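Local coordinates for probable low molecular weight protein-tyrosine-phosphatase AmsI (Erwinia amylovora, PDB 4D74) that probably acts as a low molecular weight protein tyrosine phosphatase required for production of amylovoran, an exopolysaccharide virulence factor of the fire blight bacterium, at residues Ser42-Arg47 and Val84-His89; Gly62-Val67 and Ala91-Ala96. The protein carries 1 engineered substitution. All blocks are in the same frame, centred on the assembly; numbering follows the deposited sequence.

Contact 1. Residues Ser42-Arg47 and Val84-His89; sequences SPTGER and VSLQDH. With SO4 (sulfate ion), chain D; SO4 (sulfate ion), chain B.
R47, on helix 41-52, and the loop V84-H89 illustrate how one arginine can hold an irregular segment by its backbone carbonyls. The helix starts at the phosphate-binding P-loop, where S42 N and OG bind a sulfate. R47 NH1 and NH2 come end-on to Q87 O, each at 2.9 Å; that oxygen lies in the guanidinium plane, and both nitrogens reach it from the same face of its carbonyl plane. A weak bond from R47 NH1 to S85 O (3.1 Å) adds a second carbonyl. At the neighbouring edge of the guanidinium, R47 NE forms a salt bridge of 3.0 Å with E46 OE2, which it meets from above the carboxylate plane. A single water accepts from R47 NH2, donates to E46 OE2 and bonds to H89 ND1. E46 OE1 is held separately by S60 OG.

The apolar contacts lie beside this network. P43 CB stands over the centre of the H89 ring, 3.7 Å from the centroid, in a CH-pi contact. With CG anti to the backbone N (chi1 176°), H89 lays its ring against the proline, and a bond from NE2 to N38 O fixes its rotation. L86 CD2 rests 3.8 Å from R47 CG.

D88 N, in the exposed part of the loop, binds a second sulfate, probably from the crystallisation liquor. The chemistry implies a fully engaged guanidinium, its charge probably balanced by E46 while carbonyl oxygens set its orientation.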
loop_
_atom_site.group_PDB
_atom_site.type_symbol
_atom_site.label_atom_id
_atom_site.label_comp_id
_atom_site.label_asym_id
_atom_site.label_seq_id
_atom_site.Cartn_x
_atom_site.Cartn_y
_atom_site.Cartn_z
ATOM N N SER A 42 2.156 11.424 15.040
ATOM C CA SER A 42 1.707 10.145 15.557
ATOM C C SER A 42 0.569 10.253 16.582
ATOM O O SER A 42 -0.361 9.484 16.488
ATOM C CB SER A 42 2.854 9.212 15.992
ATOM O OG SER A 42 3.731 9.780 16.950
ATOM N N PRO A 43 0.624 11.188 17.546
ATOM C CA PRO A 43 -0.555 11.303 18.432
ATOM C C PRO A 43 -1.793 11.806 17.681
ATOM O O PRO A 43 -2.909 11.412 18.002
ATOM C CB PRO A 43 -0.122 12.305 19.524
ATOM C CG PRO A 43 1.104 12.920 19.025
ATOM C CD PRO A 43 1.733 12.023 18.026
ATOM N N THR A 44 -1.608 12.633 16.663
ATOM C CA THR A 44 -2.733 13.080 15.881
ATOM C C THR A 44 -3.376 11.879 15.153
ATOM O O THR A 44 -4.592 11.692 15.212
ATOM C CB THR A 44 -2.332 14.183 14.880
ATOM O OG1 THR A 44 -1.797 15.316 15.616
ATOM C CG2 THR A 44 -3.511 14.646 14.080
ATOM N N GLY A 45 -2.563 11.110 14.474
ATOM C CA GLY A 45 -3.049 9.910 13.804
ATOM C C GLY A 45 -3.731 8.952 14.753
ATOM O O GLY A 45 -4.789 8.408 14.423
ATOM N N GLU A 46 -3.128 8.725 15.916
ATOM C CA GLU A 46 -3.710 7.876 16.970
ATOM C C GLU A 46 -5.106 8.358 17.315
ATOM O O GLU A 46 -6.043 7.567 17.333
ATOM C CB GLU A 46 -2.841 7.874 18.237
ATOM C CG GLU A 46 -3.478 7.182 19.443
ATOM C CD GLU A 46 -2.807 7.542 20.766
ATOM O OE1 GLU A 46 -1.557 7.655 20.816
ATOM O OE2 GLU A 46 -3.543 7.693 21.772
ATOM N N ARG A 47 -5.256 9.638 17.611
ATOM C CA ARG A 47 -6.522 10.112 18.105
ATOM C C ARG A 47 -7.597 10.201 17.026
ATOM O O ARG A 47 -8.779 10.062 17.325
ATOM C CB ARG A 47 -6.351 11.413 18.866
ATOM C CG ARG A 47 -5.453 11.249 20.092
ATOM C CD ARG A 47 -5.978 10.263 21.111
ATOM N NE ARG A 47 -5.088 10.189 22.261
ATOM C CZ ARG A 47 -5.131 11.023 23.305
ATOM N NH1 ARG A 47 -6.023 12.003 23.379
ATOM N NH2 ARG A 47 -4.254 10.866 24.294
ATOM N N VAL A 84 -11.103 17.112 17.599
ATOM C CA VAL A 84 -10.324 16.014 18.091
ATOM C C VAL A 84 -9.424 16.472 19.236
ATOM O O VAL A 84 -8.762 17.488 19.137
ATOM C CB VAL A 84 -9.488 15.398 16.932
ATOM C CG1 VAL A 84 -8.478 14.402 17.448
ATOM C CG2 VAL A 84 -10.442 14.775 15.890
ATOM N N SER A 85 -9.402 15.669 20.303
ATOM C CA SER A 85 -8.611 15.928 21.479
ATOM C C SER A 85 -7.316 15.146 21.495
ATOM O O SER A 85 -7.329 13.934 21.303
ATOM C CB SER A 85 -9.371 15.507 22.727
ATOM O OG SER A 85 -8.499 15.600 23.845
ATOM N N LEU A 86 -6.204 15.837 21.782
ATOM C CA LEU A 86 -4.935 15.160 22.003
ATOM C C LEU A 86 -4.548 15.154 23.479
ATOM O O LEU A 86 -3.394 14.908 23.837
ATOM C CB LEU A 86 -3.815 15.840 21.196
ATOM C CG LEU A 86 -4.037 16.043 19.701
ATOM C CD1 LEU A 86 -2.729 16.504 19.027
ATOM C CD2 LEU A 86 -4.571 14.790 19.040
ATOM N N GLN A 87 -5.527 15.433 24.329
ATOM C CA GLN A 87 -5.283 15.492 25.772
ATOM C C GLN A 87 -4.786 14.215 26.363
ATOM O O GLN A 87 -5.150 13.117 25.959
ATOM C CB GLN A 87 -6.580 15.844 26.495
ATOM C CG GLN A 87 -6.652 17.243 27.031
ATOM C CD GLN A 87 -7.759 17.329 28.086
ATOM O OE1 GLN A 87 -8.927 17.235 27.744
ATOM N NE2 GLN A 87 -7.387 17.440 29.370
ATOM N N ASP A 88 -3.947 14.378 27.395
ATOM C CA ASP A 88 -3.365 13.287 28.147
ATOM C C ASP A 88 -2.573 12.311 27.309
ATOM O O ASP A 88 -2.580 11.119 27.522
ATOM C CB ASP A 88 -4.393 12.644 29.063
ATOM C CG ASP A 88 -4.857 13.634 30.168
ATOM O OD1 ASP A 88 -3.985 14.223 30.895
ATOM O OD2 ASP A 88 -6.084 13.879 30.251
ATOM N N HIS A 89 -1.881 12.862 26.332
ATOM C CA HIS A 89 -0.938 12.078 25.578
ATOM C C HIS A 89 0.367 12.054 26.326
ATOM O O HIS A 89 0.789 13.094 26.818
ATOM C CB HIS A 89 -0.718 12.693 24.218
ATOM C CG HIS A 89 0.318 11.967 23.433
ATOM N ND1 HIS A 89 0.110 10.701 22.943
ATOM C CD2 HIS A 89 1.582 12.306 23.091
ATOM C CE1 HIS A 89 1.224 10.268 22.374
ATOM N NE2 HIS A 89 2.121 11.244 22.422
HETATM S S SO4 D . -2.172 17.315 28.106
HETATM O O1 SO4 D . -3.483 16.831 28.630
HETATM O O2 SO4 D . -2.392 18.441 27.147
HETATM O O3 SO4 D . -1.420 16.128 27.590
HETATM O O4 SO4 D . -1.385 17.833 29.234
HETATM S S SO4 B . 6.148 12.451 15.832
HETATM O O1 SO4 B . 6.455 13.529 16.837
HETATM O O2 SO4 B . 7.346 12.274 14.987
HETATM O O3 SO4 B . 4.937 12.721 15.101
HETATM O O4 SO4 B . 5.994 11.037 16.287
HETATM O O HOH W 1 -1.985 9.117 23.702
#

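Contact 2. Residues Gly62-Val67 and Ala91-Ala96; sequences GLKAMV and AQQLTA
G62 and Q93 form a single beta bridge in the parallel pattern, through which the loop A91-A96 runs briefly alongside the end of outermost strand 57-62 of the central parallel sheet. G62 N donates to Q92 O (2.9 Å), nearly in line with the C=O bond, and L94 N returns a bond to G62 O.

Packing is tight around this bridge. The Q93 side chain, bent at chi2 (60°), folds back over the turn that follows G62, where its OE1 accepts from A65 N at 3.1 Å. A65 CB presses to 3.3 Å from Q92 O, and A91 CB approaches M66 O to 3.2 Å. Next to helix 111-119, L63 and L94 lie side by side, with L63 CD2 and L94 CD2 3.9 Å apart, and both touch I119.

Toward solvent the contact thins out. K64 and M66 direct their CB atoms away from the partner loop. V67, though exposed, lays CG1 and CG2 along A91 and Q93 and adds a CA-H...O contact to A91 O at 3.6 Å. The amide of Q93 joins both loops: its NE2 donates to L94 O in the carbonyl plane, on a lone pair, but reaches L63 O, 2.9 Å away, from 68° above that carbonyl's plane.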
loop_
_atom_site.group_PDB
_atom_site.type_symbol
_atom_site.label_atom_id
_atom_site.label_comp_id
_atom_site.label_asym_id
_atom_site.label_seq_id
_atom_site.Cartn_x
_atom_site.Cartn_y
_atom_site.Cartn_z
ATOM N N GLY A 62 7.209 6.385 19.446
ATOM C CA GLY A 62 8.196 7.079 18.651
ATOM C C GLY A 62 9.455 6.256 18.518
ATOM O O GLY A 62 9.942 5.657 19.482
ATOM N N LEU A 63 10.049 6.320 17.340
ATOM C CA LEU A 63 11.358 5.684 17.085
ATOM C C LEU A 63 12.488 6.262 17.938
ATOM O O LEU A 63 13.439 5.551 18.316
ATOM C CB LEU A 63 11.703 5.819 15.598
ATOM C CG LEU A 63 10.797 4.934 14.745
ATOM C CD1 LEU A 63 10.732 5.409 13.307
ATOM C CD2 LEU A 63 11.261 3.503 14.829
ATOM N N LYS A 64 12.382 7.545 18.283
ATOM C CA LYS A 64 13.278 8.108 19.306
ATOM C C LYS A 64 12.515 9.180 20.056
ATOM O O LYS A 64 12.643 10.359 19.814
ATOM C CB LYS A 64 14.576 8.644 18.715
ATOM C CG LYS A 64 15.646 8.789 19.765
ATOM C CD LYS A 64 16.270 7.477 20.176
ATOM C CE LYS A 64 17.258 7.722 21.314
ATOM N NZ LYS A 64 17.913 6.476 21.743
ATOM N N ALA A 65 11.648 8.729 20.947
ATOM C CA ALA A 65 10.634 9.544 21.501
ATOM C C ALA A 65 11.122 10.582 22.520
ATOM O O ALA A 65 12.115 10.349 23.230
ATOM C CB ALA A 65 9.564 8.669 22.162
ATOM N N MET A 66 10.375 11.651 22.603
ATOM C CA MET A 66 10.510 12.659 23.691
ATOM C C MET A 66 9.722 12.133 24.871
ATOM O O MET A 66 8.631 12.604 25.154
ATOM C CB MET A 66 9.983 13.987 23.195
ATOM C CG MET A 66 10.752 14.550 22.023
ATOM S SD MET A 66 12.458 15.015 22.434
ATOM C CE MET A 66 12.154 16.071 23.861
ATOM N N VAL A 67 10.294 11.130 25.509
ATOM C CA VAL A 67 9.565 10.277 26.460
ATOM C C VAL A 67 8.967 11.170 27.534
ATOM O O VAL A 67 9.674 12.015 28.127
ATOM C CB VAL A 67 10.452 9.184 27.058
ATOM C CG1 VAL A 67 9.679 8.409 28.122
ATOM C CG2 VAL A 67 10.968 8.227 25.976
ATOM N N ALA A 91 4.207 10.698 25.514
ATOM C CA ALA A 91 5.058 10.112 24.517
ATOM C C ALA A 91 5.833 8.930 25.062
ATOM O O ALA A 91 6.272 8.924 26.208
ATOM C CB ALA A 91 5.987 11.177 23.952
ATOM N N GLN A 92 5.950 7.874 24.245
ATOM C CA GLN A 92 6.651 6.676 24.626
ATOM C C GLN A 92 7.567 6.159 23.520
ATOM O O GLN A 92 7.249 6.286 22.343
ATOM C CB GLN A 92 5.631 5.600 25.066
ATOM C CG GLN A 92 4.769 5.040 23.955
ATOM C CD GLN A 92 3.810 3.963 24.435
ATOM O OE1 GLN A 92 3.977 3.360 25.509
ATOM N NE2 GLN A 92 2.783 3.710 23.618
ATOM N N GLN A 93 8.657 5.533 23.920
ATOM C CA GLN A 93 9.575 4.902 23.009
ATOM C C GLN A 93 9.063 3.592 22.455
ATOM O O GLN A 93 8.583 2.749 23.203
ATOM C CB GLN A 93 10.911 4.635 23.730
ATOM C CG GLN A 93 11.948 3.907 22.916
ATOM C CD GLN A 93 12.362 4.638 21.661
ATOM O OE1 GLN A 93 12.579 5.854 21.691
ATOM N NE2 GLN A 93 12.480 3.912 20.566
ATOM N N LEU A 94 9.163 3.433 21.136
ATOM C CA LEU A 94 8.814 2.160 20.487
ATOM C C LEU A 94 9.758 1.046 20.923
ATOM O O LEU A 94 10.962 1.208 20.871
ATOM C CB LEU A 94 8.948 2.262 18.973
ATOM C CG LEU A 94 8.465 1.016 18.213
ATOM C CD1 LEU A 94 6.981 0.733 18.379
ATOM C CD2 LEU A 94 8.761 1.214 16.726
ATOM N N THR A 95 9.173 -0.090 21.311
ATOM C CA THR A 95 9.912 -1.272 21.688
ATOM C C THR A 95 9.547 -2.444 20.771
ATOM O O THR A 95 8.510 -2.423 20.080
ATOM C CB THR A 95 9.611 -1.675 23.128
ATOM O OG1 THR A 95 8.255 -2.081 23.229
ATOM C CG2 THR A 95 9.883 -0.553 24.090
ATOM N N ALA A 96 10.404 -3.456 20.770
ATOM C CA ALA A 96 10.141 -4.663 20.006
ATOM C C ALA A 96 8.847 -5.358 20.436
ATOM O O ALA A 96 8.072 -5.836 19.596
ATOM C CB ALA A 96 11.324 -5.628 20.053
#

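Contacts 1 and 2 alternate along the chain, their centres 15 Å apart. Their later segments, 84-89 and 91-96, belong to one connection, which N38 ties at two points, through its O to H89 NE2 and through its OD1 to Q92 N. Contact 1 begins at the end of the P-loop, and contact 2 lies alongside it. The P43 side chain is about 7 Å from that of C35, the nucleophile by similarity. Nearest atoms of G62 and of the sulfate bound by S42 and the backbone N atoms of I36 to C40 are about 5 Å apart; the ion, probably from the crystallisation liquor, is consistent with a phosphate site. L63, K64 and M66 share backbone hydrogen bonds with C35, I36 and G37.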